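Local atomic coordinates of purine nucleoside phosphorylase (PDB entry 6TK9), a protein that probably catalyses the reversible phosphorolysis of purine nucleosides such as inosine and guanosine, releasing the free base and ribose 1-phosphate. Residues E8-A11 with Y12-K16; E43-Y46 with G47-P50; S55-P58 with G59-G62; V92-P95 with V96-F100. One frame throughout, in Å; residues are numbered along the deposited sequence.

Contact 1: residues E8-A11 with Y12-K16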
loop_
_atom_site.group_PDB
_atom_site.type_symbol
_atom_site.label_atom_id
_atom_site.label_comp_id
_atom_site.label_asym_id
_atom_site.label_seq_id
_atom_site.Cartn_x
_atom_site.Cartn_y
_atom_site.Cartn_z
ATOM N N GLU A 8 0.579 -17.278 44.960
ATOM C CA GLU A 8 1.297 -16.545 46.030
ATOM C C GLU A 8 0.656 -15.163 46.125
ATOM O O GLU A 8 0.350 -14.733 47.258
ATOM C CB GLU A 8 2.807 -16.427 45.788
ATOM C CG GLU A 8 3.642 -17.574 46.345
ATOM C CD GLU A 8 5.040 -17.206 46.846
ATOM O OE1 GLU A 8 5.553 -16.143 46.463
ATOM O OE2 GLU A 8 5.626 -17.993 47.629
ATOM N N ALA A 9 0.420 -14.524 44.975
ATOM C CA ALA A 9 -0.122 -13.145 44.871
ATOM C C ALA A 9 -1.618 -13.154 45.201
ATOM O O ALA A 9 -2.049 -12.314 45.983
ATOM C CB ALA A 9 0.148 -12.549 43.506
ATOM N N VAL A 10 -2.391 -14.063 44.622
ATOM C CA VAL A 10 -3.841 -14.176 44.931
ATOM C C VAL A 10 -3.989 -14.262 46.459
ATOM O O VAL A 10 -4.679 -13.384 47.037
ATOM C CB VAL A 10 -4.484 -15.373 44.208
ATOM C CG1 VAL A 10 -5.875 -15.695 44.740
ATOM C CG2 VAL A 10 -4.531 -15.143 42.707
ATOM N N ALA A 11 -3.315 -15.236 47.080
ATOM C CA ALA A 11 -3.317 -15.511 48.540
ATOM C C ALA A 11 -2.985 -14.241 49.342
ATOM O O ALA A 11 -3.657 -13.995 50.358
ATOM C CB ALA A 11 -2.356 -16.633 48.860
ATOM N N TYR A 12 -1.989 -13.455 48.933
ATOM C CA TYR A 12 -1.602 -12.233 49.685
ATOM C C TYR A 12 -2.782 -11.253 49.684
ATOM O O TYR A 12 -2.994 -10.614 50.739
ATOM C CB TYR A 12 -0.313 -11.601 49.158
ATOM C CG TYR A 12 0.074 -10.360 49.920
ATOM C CD1 TYR A 12 0.784 -10.435 51.108
ATOM C CD2 TYR A 12 -0.308 -9.105 49.473
ATOM C CE1 TYR A 12 1.120 -9.292 51.823
ATOM C CE2 TYR A 12 0.013 -7.954 50.178
ATOM C CZ TYR A 12 0.718 -8.045 51.368
ATOM O OH TYR A 12 1.029 -6.903 52.058
ATOM N N VAL A 13 -3.539 -11.158 48.579
ATOM C CA VAL A 13 -4.703 -10.227 48.462
ATOM C C VAL A 13 -5.841 -10.773 49.340
ATOM O O VAL A 13 -6.442 -9.986 50.102
ATOM C CB VAL A 13 -5.134 -9.989 47.000
ATOM C CG1 VAL A 13 -6.409 -9.169 46.915
ATOM C CG2 VAL A 13 -4.050 -9.302 46.185
ATOM N N ARG A 14 -6.093 -12.080 49.284
ATOM C CA ARG A 14 -7.076 -12.782 50.153
ATOM C C ARG A 14 -6.653 -12.683 51.632
ATOM O O ARG A 14 -7.520 -12.854 52.491
ATOM C CB ARG A 14 -7.264 -14.228 49.682
ATOM C CG ARG A 14 -8.105 -14.364 48.413
ATOM C CD ARG A 14 -8.172 -15.806 47.912
ATOM N NE ARG A 14 -8.970 -16.025 46.699
ATOM C CZ ARG A 14 -8.938 -17.128 45.922
ATOM N NH1 ARG A 14 -8.132 -18.143 46.198
ATOM N NH2 ARG A 14 -9.712 -17.206 44.851
ATOM N N SER A 15 -5.393 -12.379 51.940
ATOM C CA SER A 15 -4.926 -12.135 53.332
ATOM C C SER A 15 -5.451 -10.778 53.794
ATOM O O SER A 15 -5.430 -10.548 55.000
ATOM C CB SER A 15 -3.405 -12.204 53.489
ATOM O OG SER A 15 -2.802 -10.905 53.417
ATOM N N LYS A 16 -5.854 -9.903 52.870
ATOM C CA LYS A 16 -6.348 -8.535 53.188
ATOM C C LYS A 16 -7.875 -8.476 53.081
ATOM O O LYS A 16 -8.456 -7.566 53.701
ATOM C CB LYS A 16 -5.749 -7.484 52.252
ATOM C CG LYS A 16 -4.231 -7.412 52.248
ATOM C CD LYS A 16 -3.619 -7.095 53.597
ATOM C CE LYS A 16 -2.115 -7.257 53.608
ATOM N NZ LYS A 16 -1.517 -6.481 54.711
#
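Arg14 lays one face of its guanidinium against Val10, whose CG1 sits 3.5 Å above the plane and off-centre, toward the rim of the group. The nearest approach is shared: Val10 CG1 lies 3.6 Å from Arg14 CZ and equally close to NH1. Both conformations favour the overlap. Val10 holds CG1 anti to its backbone N (chi1 167°), while the Arg14 chain, extended from CG to NE, runs back along the helix, so the two side chains lie alongside each other and point the same way. The methyl meets the flat face and not the edge of the group. Such i to i+4 pairing is a local feature of helix 4-14, an N-terminal helix that packs on helix 94-102 and strand 39-45 of this phosphorylase-superfamily fold. Beneath the pair, Arg14 N gives a nearly straight bond to Val10 O (3.0 Å, 168° at the hydrogen). The two bonds before it are more bent: Tyr12 N reaches Glu8 O at 3.1 Å and Val13 N reaches Ala9 O at 3.2 Å, with Val13 CG2 also approaching Ala9 O. Ser15 N makes a weak bond to Ala11 O, and Ser15 OG turns back to donate to Tyr12 O at 2.7 Å. Earlier in the helix, the Glu8 carboxylate is bonded through OE1 to His51.

Contact 2: residues E43-Y46 with G47-P50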
loop_
_atom_site.group_PDB
_atom_site.type_symbol
_atom_site.label_atom_id
_atom_site.label_comp_id
_atom_site.label_asym_id
_atom_site.label_seq_id
_atom_site.Cartn_x
_atom_site.Cartn_y
_atom_site.Cartn_z
ATOM N N GLU A 43 -6.923 -1.475 49.429
ATOM C CA GLU A 43 -6.033 -0.590 48.637
ATOM C C GLU A 43 -4.587 -1.035 48.910
ATOM O O GLU A 43 -4.010 -0.583 49.923
ATOM C CB GLU A 43 -6.288 0.886 48.970
ATOM C CG GLU A 43 -5.303 1.857 48.312
ATOM C CD GLU A 43 -5.736 3.320 48.226
ATOM O OE1 GLU A 43 -6.802 3.651 48.772
ATOM O OE2 GLU A 43 -5.005 4.131 47.604
ATOM N N ILE A 44 -4.039 -1.901 48.049
ATOM C CA ILE A 44 -2.677 -2.498 48.179
ATOM C C ILE A 44 -1.750 -1.935 47.104
ATOM O O ILE A 44 -1.929 -2.210 45.920
ATOM C CB ILE A 44 -2.766 -4.028 48.082
ATOM C CG1 ILE A 44 -3.963 -4.588 48.860
ATOM C CG2 ILE A 44 -1.446 -4.641 48.523
ATOM C CD1 ILE A 44 -4.457 -5.908 48.342
ATOM N N PRO A 45 -0.682 -1.193 47.470
ATOM C CA PRO A 45 0.337 -0.806 46.497
ATOM C C PRO A 45 1.032 -2.043 45.900
ATOM O O PRO A 45 1.137 -3.062 46.569
ATOM C CB PRO A 45 1.343 0.062 47.264
ATOM C CG PRO A 45 0.981 -0.077 48.736
ATOM C CD PRO A 45 -0.372 -0.746 48.830
ATOM N N TYR A 46 1.493 -1.930 44.653
ATOM C CA TYR A 46 2.020 -3.061 43.843
ATOM C C TYR A 46 3.253 -3.663 44.534
ATOM O O TYR A 46 3.348 -4.924 44.589
ATOM C CB TYR A 46 2.284 -2.580 42.418
ATOM C CG TYR A 46 1.059 -2.259 41.592
ATOM C CD1 TYR A 46 -0.215 -2.645 41.980
ATOM C CD2 TYR A 46 1.190 -1.623 40.363
ATOM C CE1 TYR A 46 -1.324 -2.349 41.202
ATOM C CE2 TYR A 46 0.097 -1.344 39.563
ATOM C CZ TYR A 46 -1.168 -1.716 39.982
ATOM O OH TYR A 46 -2.247 -1.442 39.196
ATOM N N GLY A 47 4.104 -2.793 45.109
ATOM C CA GLY A 47 5.367 -3.146 45.784
ATOM C C GLY A 47 5.209 -4.184 46.883
ATOM O O GLY A 47 6.182 -4.883 47.159
ATOM N N GLU A 48 4.040 -4.253 47.509
ATOM C CA GLU A 48 3.737 -5.150 48.655
ATOM C C GLU A 48 3.216 -6.505 48.169
ATOM O O GLU A 48 3.162 -7.417 49.012
ATOM C CB GLU A 48 2.671 -4.533 49.571
ATOM C CG GLU A 48 3.152 -3.340 50.396
ATOM C CD GLU A 48 2.073 -2.657 51.233
ATOM O OE1 GLU A 48 0.987 -3.292 51.468
ATOM O OE2 GLU A 48 2.309 -1.477 51.631
ATOM N N ILE A 49 2.769 -6.624 46.910
ATOM C CA ILE A 49 2.181 -7.896 46.389
ATOM C C ILE A 49 3.309 -8.747 45.817
ATOM O O ILE A 49 4.068 -8.305 44.961
ATOM C CB ILE A 49 1.073 -7.673 45.335
ATOM C CG1 ILE A 49 -0.007 -6.700 45.807
ATOM C CG2 ILE A 49 0.462 -9.006 44.905
ATOM C CD1 ILE A 49 -0.979 -6.322 44.714
ATOM N N PRO A 50 3.449 -10.005 46.266
ATOM C CA PRO A 50 4.460 -10.902 45.716
ATOM C C PRO A 50 4.471 -10.942 44.183
ATOM O O PRO A 50 3.454 -11.178 43.617
ATOM C CB PRO A 50 4.048 -12.275 46.277
ATOM C CG PRO A 50 3.334 -11.966 47.568
ATOM C CD PRO A 50 2.665 -10.624 47.345
#
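Glu48 folds back over Pro45 in a 3-10 turn that carries the chain out of strand 39-45, and its side chain can be followed atom by atom. Glu48 CB rests 3.7 Å from Pro45 O. CG stands anti to the carbonyl carbon (chi1 -72°), and the chain beyond it is extended, which delivers the carboxylate to the proline ring: Glu48 CD is 3.8 Å from Pro45 CG, and OE2 comes to 3.5 Å from that same CG. OE1 has Pro45 CD as its nearest neighbour across the contact, with Ile44 CG2 just beyond. These are packing contacts between an acid group and carbon. An alanine in place of Pro45 would probably leave the Glu48 carboxylate without the ring it rests on, freer to swing away from the turn. Beneath, Glu48 N bonds to Pro45 O and Ile49 N to Tyr46 O (2.9 Å), each donor standing well above the carbonyl plane. Tyr46 itself points away from the turn, its OH bonded to Gly79 O. On the buried side, Ile44 and Ile49 meet at about a right angle against helix 4-14, Ile44 touching Tyr12 and Ile49 Ala9, with Ile44 CG2 3.7 Å from Ile49 CG1.

Contact 3: residues S55-P58 with G59-G62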
loop_
_atom_site.group_PDB
_atom_site.type_symbol
_atom_site.label_atom_id
_atom_site.label_comp_id
_atom_site.label_asym_id
_atom_site.label_seq_id
_atom_site.Cartn_x
_atom_site.Cartn_y
_atom_site.Cartn_z
ATOM N N SER A 55 5.003 0.297 39.239
ATOM C CA SER A 55 4.844 1.388 38.253
ATOM C C SER A 55 5.942 2.433 38.438
ATOM O O SER A 55 6.138 2.871 39.562
ATOM C CB SER A 55 3.468 1.973 38.411
ATOM O OG SER A 55 2.486 0.952 38.255
ATOM N N THR A 56 6.635 2.809 37.365
ATOM C CA THR A 56 7.634 3.906 37.388
ATOM C C THR A 56 7.187 5.024 36.445
ATOM O O THR A 56 7.774 6.117 36.518
ATOM C CB THR A 56 9.045 3.394 37.068
ATOM O OG1 THR A 56 9.125 3.073 35.681
ATOM C CG2 THR A 56 9.435 2.185 37.889
ATOM N N ALA A 57 6.170 4.793 35.613
ATOM C CA ALA A 57 5.759 5.757 34.563
ATOM C C ALA A 57 5.026 6.933 35.204
ATOM O O ALA A 57 4.327 6.756 36.197
ATOM C CB ALA A 57 4.896 5.056 33.552
ATOM N N PRO A 58 5.121 8.166 34.660
ATOM C CA PRO A 58 4.294 9.265 35.152
ATOM C C PRO A 58 2.785 8.965 35.017
ATOM O O PRO A 58 2.356 8.434 33.979
ATOM C CB PRO A 58 4.734 10.476 34.308
ATOM C CG PRO A 58 6.069 10.084 33.703
ATOM C CD PRO A 58 6.015 8.575 33.567
ATOM N N GLY A 59 2.023 9.274 36.079
ATOM C CA GLY A 59 0.549 9.186 36.130
ATOM C C GLY A 59 0.046 7.779 36.416
ATOM O O GLY A 59 -1.089 7.454 36.013
ATOM N N HIS A 60 0.861 6.970 37.085
ATOM C CA HIS A 60 0.553 5.579 37.499
ATOM C C HIS A 60 0.907 5.453 38.979
ATOM O O HIS A 60 2.108 5.291 39.285
ATOM C CB HIS A 60 1.333 4.562 36.643
ATOM C CG HIS A 60 0.999 4.615 35.191
ATOM N ND1 HIS A 60 0.221 3.648 34.580
ATOM C CD2 HIS A 60 1.305 5.529 34.244
ATOM C CE1 HIS A 60 0.065 3.960 33.314
ATOM N NE2 HIS A 60 0.728 5.119 33.077
ATOM N N ALA A 61 -0.089 5.547 39.859
ATOM C CA ALA A 61 0.098 5.450 41.327
ATOM C C ALA A 61 0.646 4.061 41.713
ATOM O O ALA A 61 1.381 3.974 42.720
ATOM C CB ALA A 61 -1.204 5.763 42.020
ATOM N N GLY A 62 0.312 3.018 40.942
ATOM C CA GLY A 62 0.697 1.621 41.214
ATOM C C GLY A 62 0.006 1.100 42.466
ATOM O O GLY A 62 0.706 0.739 43.422
#
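With CG anti to its carbonyl carbon (chi1 -62°) and the ring turned to chi2 -105°, His60 brings its imidazole back beside Ala57 and Pro58. His60 CD2 meets Pro58 O, which lies at the ring edge, in plane, at 3.1 Å, while Ala57 CB approaches CD2 obliquely at 3.7 Å. Ser55 closes the other end: its CB is 3.8 Å from His60 CB, and its OG, bonded to Arg80 O, lies 3.5 Å from Gly62 CA. The chain can reverse here because Ala57 to His60 form a type II beta turn, with Gly59 at its third position at positive phi (82°), where a side chain would clash with Pro58 O. The loop lies between strands 39-45 and 63-66. The His60 side chain lies about 3 Å from a bound phosphate ion, possibly from the crystallisation liquor but consistent with the phosphate pocket of this family. Two hydrogen bonds fix the ring's rotation, ND1 with Arg80 N and NE2 with Ser29 OG, and His82 meets it edge-to-face. A leucine in place of His60 would probably leave Arg80 N and Ser29 OG without their ring partners. Pro58 packs on Phe152 of a neighbouring subunit.

Contact 4: residues V92-P95 with V96-F100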
loop_
_atom_site.group_PDB
_atom_site.type_symbol
_atom_site.label_atom_id
_atom_site.label_comp_id
_atom_site.label_asym_id
_atom_site.label_seq_id
_atom_site.Cartn_x
_atom_site.Cartn_y
_atom_site.Cartn_z
ATOM N N VAL A 92 4.744 -7.709 32.579
ATOM C CA VAL A 92 3.725 -6.651 32.296
ATOM C C VAL A 92 2.312 -7.221 32.510
ATOM O O VAL A 92 1.415 -6.444 32.895
ATOM C CB VAL A 92 3.923 -6.061 30.876
ATOM C CG1 VAL A 92 2.667 -5.416 30.319
ATOM C CG2 VAL A 92 5.070 -5.052 30.816
ATOM N N VAL A 93 2.084 -8.508 32.266
ATOM C CA VAL A 93 0.707 -9.076 32.337
ATOM C C VAL A 93 0.498 -9.834 33.646
ATOM O O VAL A 93 -0.562 -10.482 33.764
ATOM C CB VAL A 93 0.395 -9.997 31.142
ATOM C CG1 VAL A 93 0.405 -9.246 29.823
ATOM C CG2 VAL A 93 1.325 -11.199 31.108
ATOM N N PHE A 94 1.459 -9.829 34.573
ATOM C CA PHE A 94 1.282 -10.532 35.867
ATOM C C PHE A 94 0.007 -9.987 36.520
ATOM O O PHE A 94 -0.921 -10.769 36.744
ATOM C CB PHE A 94 2.542 -10.506 36.737
ATOM C CG PHE A 94 2.413 -11.427 37.925
ATOM C CD1 PHE A 94 2.425 -12.808 37.759
ATOM C CD2 PHE A 94 2.180 -10.922 39.199
ATOM C CE1 PHE A 94 2.236 -13.659 38.842
ATOM C CE2 PHE A 94 1.998 -11.777 40.281
ATOM C CZ PHE A 94 2.027 -13.141 40.100
ATOM N N PRO A 95 -0.138 -8.650 36.746
ATOM C CA PRO A 95 -1.333 -8.097 37.386
ATOM C C PRO A 95 -2.652 -8.647 36.808
ATOM O O PRO A 95 -3.353 -9.308 37.562
ATOM C CB PRO A 95 -1.185 -6.574 37.213
ATOM C CG PRO A 95 0.305 -6.349 37.119
ATOM C CD PRO A 95 0.836 -7.591 36.421
ATOM N N VAL A 96 -2.969 -8.411 35.530
ATOM C CA VAL A 96 -4.271 -8.867 34.946
ATOM C C VAL A 96 -4.422 -10.392 35.089
ATOM O O VAL A 96 -5.566 -10.851 35.175
ATOM C CB VAL A 96 -4.484 -8.422 33.487
ATOM C CG1 VAL A 96 -4.536 -6.908 33.380
ATOM C CG2 VAL A 96 -3.446 -9.002 32.537
ATOM N N ARG A 97 -3.338 -11.163 35.125
ATOM C CA ARG A 97 -3.428 -12.635 35.336
ATOM C C ARG A 97 -3.947 -12.897 36.764
ATOM O O ARG A 97 -4.936 -13.646 36.889
ATOM C CB ARG A 97 -2.089 -13.332 35.044
ATOM C CG ARG A 97 -1.754 -13.459 33.558
ATOM C CD ARG A 97 -0.322 -13.894 33.269
ATOM N NE ARG A 97 -0.196 -14.676 32.045
ATOM C CZ ARG A 97 0.948 -15.091 31.487
ATOM N NH1 ARG A 97 2.117 -14.807 32.037
ATOM N NH2 ARG A 97 0.908 -15.808 30.372
ATOM N N VAL A 98 -3.325 -12.292 37.790
ATOM C CA VAL A 98 -3.795 -12.317 39.213
ATOM C C VAL A 98 -5.235 -11.792 39.272
ATOM O O VAL A 98 -6.088 -12.425 39.929
ATOM C CB VAL A 98 -2.867 -11.502 40.137
ATOM C CG1 VAL A 98 -3.481 -11.262 41.505
ATOM C CG2 VAL A 98 -1.518 -12.175 40.281
ATOM N N GLY A 99 -5.503 -10.692 38.573
ATOM C CA GLY A 99 -6.860 -10.132 38.474
ATOM C C GLY A 99 -7.858 -11.195 38.064
ATOM O O GLY A 99 -8.969 -11.232 38.616
ATOM N N PHE A 100 -7.501 -12.013 37.081
ATOM C CA PHE A 100 -8.412 -13.041 36.518
ATOM C C PHE A 100 -8.703 -14.082 37.602
ATOM O O PHE A 100 -9.845 -14.530 37.714
ATOM C CB PHE A 100 -7.819 -13.669 35.256
ATOM C CG PHE A 100 -8.683 -14.736 34.642
ATOM C CD1 PHE A 100 -9.761 -14.401 33.838
ATOM C CD2 PHE A 100 -8.410 -16.074 34.863
ATOM C CE1 PHE A 100 -10.550 -15.383 33.259
ATOM C CE2 PHE A 100 -9.208 -17.058 34.302
ATOM C CZ PHE A 100 -10.282 -16.711 33.512
#
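This is a buried local contact within the first turns of helix 94-102, where side chains three and four residues apart pack against each other along an alpha-helix lodged between helix 4-14 and helix 213-222 of the phosphorylase fold. Phe94 and Val98 form a CH-pi contact: Val98 CG2 stands over one ring face, 3.9 Å from the ring centroid and 29° off the normal, leaning toward CE2. Phe94 places its ring there by holding CG anti to the backbone N (chi1 -170°), and Ala9 of helix 4-14 packs against both residues. One residue earlier in the chain, Val93 and Arg97 repeat the spacing with a different chemistry. Val93 CG2 lies over a face of the guanidinium, offset toward its rim and 3.8 Å from Arg97 NH1, after the arginine chain bends at chi3. Val96 contributes as well, its CG2 lying 3.5 Å from Val93 O, on the side of the helix where Val93 and Val96 meet helix 213-222. Backbone i to i+4 bonds run beneath. Arg97 N bonds to Val93 O, and Val98 N to Phe94 O at 3.0 Å with the donor almost on the C=O axis. Next in line is the short, straight bond from Gly99 N to Pro95 O, 2.7 Å long.

From the N terminus the four contacts run in series, none nesting or crossing: each is formed by neighbouring residues. Contact 1 closes turns of helix 4-14. Contact 2 then closes the turn leaving strand 39-45 and packs against that helix, with Tyr12 CE2 3.4 Å from Glu48 O. Contact 3 reverses the chain just before strand 63-66; Tyr46 N probably bonds to Gly62 O, so the loop spanning contacts 2 and 3 is joined at its two ends. Contact 4, at the start of helix 94-102, reaches back to both earlier contacts 1 and 2, through Val10 CG2 near Val98 O and Pro50 O on Phe94 CE2. Contact 3 touches neither contact 1 nor contact 4.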